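Local coordinates for VP5 (PDB 6QGL), which probably mediates fusion of the viral envelope with the host cell membrane, as a membrane-anchored envelope protein of a haloarchaeal pleomorphic virus, at residues 99-102 with 103-107; 239-242 with 243-247. All blocks are in the same frame, centred on the assembly; numbering follows the deposited sequence.

Interaction 1. Residues 99-102 with 103-107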
loop_
_atom_site.group_PDB
_atom_site.type_symbol
_atom_site.label_atom_id
_atom_site.label_comp_id
_atom_site.label_asym_id
_atom_site.label_seq_id
_atom_site.Cartn_x
_atom_site.Cartn_y
_atom_site.Cartn_z
ATOM N N ALA A 99 13.203 24.803 26.787
ATOM C CA ALA A 99 14.207 23.802 26.421
ATOM C C ALA A 99 13.598 22.400 26.332
ATOM O O ALA A 99 13.991 21.624 25.458
ATOM C CB ALA A 99 15.353 23.816 27.421
ATOM N N VAL A 100 12.631 22.086 27.223
ATOM C CA VAL A 100 11.919 20.802 27.254
ATOM C C VAL A 100 11.099 20.666 25.967
ATOM O O VAL A 100 11.240 19.662 25.264
ATOM C CB VAL A 100 11.056 20.632 28.541
ATOM C CG1 VAL A 100 10.168 19.390 28.467
ATOM C CG2 VAL A 100 11.937 20.585 29.793
ATOM N N LEU A 101 10.299 21.706 25.635
ATOM C CA LEU A 101 9.468 21.762 24.429
ATOM C C LEU A 101 10.312 21.796 23.164
ATOM O O LEU A 101 9.904 21.228 22.154
ATOM C CB LEU A 101 8.509 22.964 24.470
ATOM C CG LEU A 101 7.352 22.849 25.470
ATOM C CD1 LEU A 101 6.901 24.221 25.959
ATOM C CD2 LEU A 101 6.181 22.097 24.868
ATOM N N SER A 102 11.497 22.439 23.231
ATOM C CA SER A 102 12.443 22.539 22.121
ATOM C C SER A 102 12.929 21.150 21.710
ATOM O O SER A 102 12.922 20.842 20.521
ATOM C CB SER A 102 13.628 23.427 22.500
ATOM O OG SER A 102 14.386 23.799 21.362
ATOM N N ALA A 103 13.307 20.301 22.693
ATOM C CA ALA A 103 13.776 18.936 22.437
ATOM C C ALA A 103 12.659 18.057 21.881
ATOM O O ALA A 103 12.901 17.294 20.946
ATOM C CB ALA A 103 14.343 18.326 23.702
ATOM N N ALA A 104 11.436 18.190 22.434
ATOM C CA ALA A 104 10.256 17.438 22.009
ATOM C C ALA A 104 9.830 17.814 20.595
ATOM O O ALA A 104 9.580 16.921 19.787
ATOM C CB ALA A 104 9.112 17.669 22.977
ATOM N N ASN A 105 9.771 19.126 20.290
ATOM C CA ASN A 105 9.377 19.609 18.968
ATOM C C ASN A 105 10.441 19.372 17.913
ATOM O O ASN A 105 10.082 19.221 16.746
ATOM C CB ASN A 105 8.928 21.065 19.002
ATOM C CG ASN A 105 7.648 21.294 19.762
ATOM O OD1 ASN A 105 6.612 20.654 19.519
ATOM N ND2 ASN A 105 7.691 22.235 20.685
ATOM N N SER A 106 11.736 19.294 18.310
ATOM C CA SER A 106 12.823 18.984 17.373
ATOM C C SER A 106 12.686 17.532 16.918
ATOM O O SER A 106 12.989 17.225 15.766
ATOM C CB SER A 106 14.190 19.216 18.003
ATOM O OG SER A 106 14.422 20.600 18.210
ATOM N N ALA A 107 12.189 16.650 17.812
ATOM C CA ALA A 107 11.931 15.244 17.508
ATOM C C ALA A 107 10.760 15.145 16.526
ATOM O O ALA A 107 10.875 14.420 15.537
ATOM C CB ALA A 107 11.629 14.475 18.781
#

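Interaction 2. Residues 239-242 with 243-247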
loop_
_atom_site.group_PDB
_atom_site.type_symbol
_atom_site.label_atom_id
_atom_site.label_comp_id
_atom_site.label_asym_id
_atom_site.label_seq_id
_atom_site.Cartn_x
_atom_site.Cartn_y
_atom_site.Cartn_z
ATOM N N MET A 239 -2.589 13.860 7.597
ATOM C CA MET A 239 -1.209 14.067 8.037
ATOM C C MET A 239 -1.117 15.369 8.835
ATOM O O MET A 239 -0.493 15.383 9.897
ATOM C CB MET A 239 -0.280 14.123 6.821
ATOM C CG MET A 239 1.086 13.547 7.058
ATOM S SD MET A 239 1.971 13.364 5.481
ATOM C CE MET A 239 1.410 11.790 4.984
ATOM N N ASP A 240 -1.777 16.448 8.346
ATOM C CA ASP A 240 -1.816 17.752 9.017
ATOM C C ASP A 240 -2.490 17.621 10.377
ATOM O O ASP A 240 -1.959 18.143 11.359
ATOM C CB ASP A 240 -2.556 18.805 8.162
ATOM C CG ASP A 240 -1.852 19.249 6.898
ATOM O OD1 ASP A 240 -0.650 18.983 6.765
ATOM O OD2 ASP A 240 -2.510 19.872 6.043
ATOM N N THR A 241 -3.632 16.895 10.431
ATOM C CA THR A 241 -4.404 16.647 11.647
ATOM C C THR A 241 -3.530 15.963 12.697
ATOM O O THR A 241 -3.445 16.445 13.826
ATOM C CB THR A 241 -5.677 15.824 11.321
ATOM O OG1 THR A 241 -6.435 16.498 10.315
ATOM C CG2 THR A 241 -6.552 15.581 12.542
ATOM N N VAL A 242 -2.875 14.865 12.305
ATOM C CA VAL A 242 -2.004 14.041 13.135
ATOM C C VAL A 242 -0.862 14.861 13.746
ATOM O O VAL A 242 -0.718 14.840 14.965
ATOM C CB VAL A 242 -1.528 12.792 12.340
ATOM C CG1 VAL A 242 -0.271 12.167 12.937
ATOM C CG2 VAL A 242 -2.646 11.762 12.242
ATOM N N PHE A 243 -0.101 15.620 12.937
ATOM C CA PHE A 243 1.013 16.404 13.470
ATOM C C PHE A 243 0.576 17.663 14.245
ATOM O O PHE A 243 1.330 18.129 15.107
ATOM C CB PHE A 243 2.033 16.726 12.384
ATOM C CG PHE A 243 2.767 15.502 11.883
ATOM C CD1 PHE A 243 3.663 14.820 12.702
ATOM C CD2 PHE A 243 2.557 15.026 10.596
ATOM C CE1 PHE A 243 4.337 13.686 12.234
ATOM C CE2 PHE A 243 3.239 13.899 10.127
ATOM C CZ PHE A 243 4.119 13.235 10.948
ATOM N N GLN A 244 -0.654 18.163 14.001
ATOM C CA GLN A 244 -1.192 19.289 14.765
ATOM C C GLN A 244 -1.538 18.783 16.167
ATOM O O GLN A 244 -1.172 19.421 17.156
ATOM C CB GLN A 244 -2.429 19.905 14.076
ATOM C CG GLN A 244 -2.994 21.127 14.820
ATOM C CD GLN A 244 -3.874 22.034 13.995
ATOM O OE1 GLN A 244 -4.199 21.766 12.828
ATOM N NE2 GLN A 244 -4.287 23.140 14.601
ATOM N N ASN A 245 -2.200 17.603 16.234
ATOM C CA ASN A 245 -2.597 16.934 17.472
ATOM C C ASN A 245 -1.398 16.587 18.352
ATOM O O ASN A 245 -1.504 16.720 19.566
ATOM C CB ASN A 245 -3.431 15.679 17.184
ATOM C CG ASN A 245 -4.807 15.920 16.595
ATOM O OD1 ASN A 245 -5.374 17.020 16.643
ATOM N ND2 ASN A 245 -5.379 14.877 16.016
ATOM N N VAL A 246 -0.266 16.152 17.745
ATOM C CA VAL A 246 0.968 15.795 18.461
ATOM C C VAL A 246 1.578 17.038 19.108
ATOM O O VAL A 246 1.874 17.006 20.299
ATOM C CB VAL A 246 1.998 15.035 17.575
ATOM C CG1 VAL A 246 3.299 14.779 18.324
ATOM C CG2 VAL A 246 1.428 13.722 17.074
ATOM N N ARG A 247 1.746 18.122 18.331
ATOM C CA ARG A 247 2.333 19.374 18.806
ATOM C C ARG A 247 1.509 20.054 19.890
ATOM O O ARG A 247 2.074 20.519 20.883
ATOM C CB ARG A 247 2.587 20.331 17.643
ATOM C CG ARG A 247 3.721 19.887 16.772
ATOM C CD ARG A 247 4.442 21.079 16.185
ATOM N NE ARG A 247 5.730 20.651 15.662
ATOM C CZ ARG A 247 5.889 20.211 14.427
ATOM N NH1 ARG A 247 4.864 20.179 13.590
ATOM N NH2 ARG A 247 7.045 19.725 14.039
#

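Interaction 1. Residues 99-102 with 103-107
Ser106 and Ser102 meet one turn apart near the start of helix 97-140, and the pair illustrates how a serine can turn its hydroxyl back onto its own helix. From CB outward, each atom of Ser106 faces the same acceptor. CB lies 3.3 Å from Ser102 O. The first torsion, -69°, sets OG beside the backbone N and anti to the carbonyl carbon, aiming the hydroxyl back along the helix, where Ser106 OG donates to Ser102 O at 2.8 Å. The amide of Ser106 also donates to Ser102 O, at 2.9 Å and with a bent N-H...O angle of 141°. The two donors approach from opposite faces of the carbonyl plane, so one oxygen is gripped twice by a single residue.

Asn105 folds back in a similar sense one residue earlier in the helix. Its backbone N donates to Leu101 O at 2.8 Å, and its CB and CG close over that same oxygen, while ND2 comes within 3.9 Å of Leu101 CB. The amides of Ala103 and Ala104 bond to Ala99 O and Val100 O, and their methyls meet neighbouring helices, at Glu90 and Ile250 respectively.

Val100 rests on Ala87 and Leu91 of helix 73-92 and on Val254 of helix 229-257. Ser96 OG bonds to the amide of Ala99. A serine hydroxyl returned to the carbonyl four residues back is a common feature of alpha-helices; with Val100 and Ala104 buried against neighbouring helices while Ser102 and Ser106 are exposed, this turn is that of an amphipathic helix in a helical bundle.

Interaction 2. Residues 239-242 with 243-247
From Met239 to Val246 the backbone of helix 229-257 keeps the alpha-helical i to i-4 pattern, with Phe243 N donating almost straight to Met239 O (3.1 Å, 169°) and Asn245 N to Thr241 O. Met239 and Phe243 lie side by side and point the same way, so that Met239 CG sits 3.8 Å from Phe243 CE2. A first torsion of -68° holds the Phe243 ring beside its own backbone N, where it leans obliquely over the Met239 carbonyl. One turn on, Val246 packs against Ile108 and Ala79 of the neighbouring helices.

A second pair, Thr241 and Asn245, also runs alongside: Thr241 CG2 meets Asn245 ND2 at 3.7 Å. Their polar ends look to other partners, Thr241 OG1 bonding to Thr237 O and Asn245 ND2 to Glu76 of helix 73-92. Asp240 forms a salt bridge with Arg116 of helix 97-140, which would probably offset the repulsion between Asp240 and nearby Glu236. The chemistry is thus mixed: Met239, Val242, Phe243 and Val246 give an apolar face that packs on helices 73-92 and 97-140, and the Asp240-Arg116 and Asn245-Glu76 bonds add polar ties to the same two helices.

Interactions 1 and 2 lie on two packed helices, 97-140 and 229-257, with centres about 16 Å apart and on the same side of the chain's centre. They touch where Asn105 of residues 103-107 packs against Arg247 of residues 243-247, its OD1 4.0 Å from Arg247 NE. Arg247 then forms salt bridges with Asp109 and Glu112, further along the helix that carries interaction 1. Apolar contacts flank this junction, Ala104 touching Ile250 and Val246 touching Ile108. Helix 73-92 is a shared neighbour: Val100 and Ala103 rest on Glu90, while Val242 and Val246 rest on Glu76. Together the two turns show how separate helices of the envelope protein N-terminal region are joined by apolar packing and paired charges.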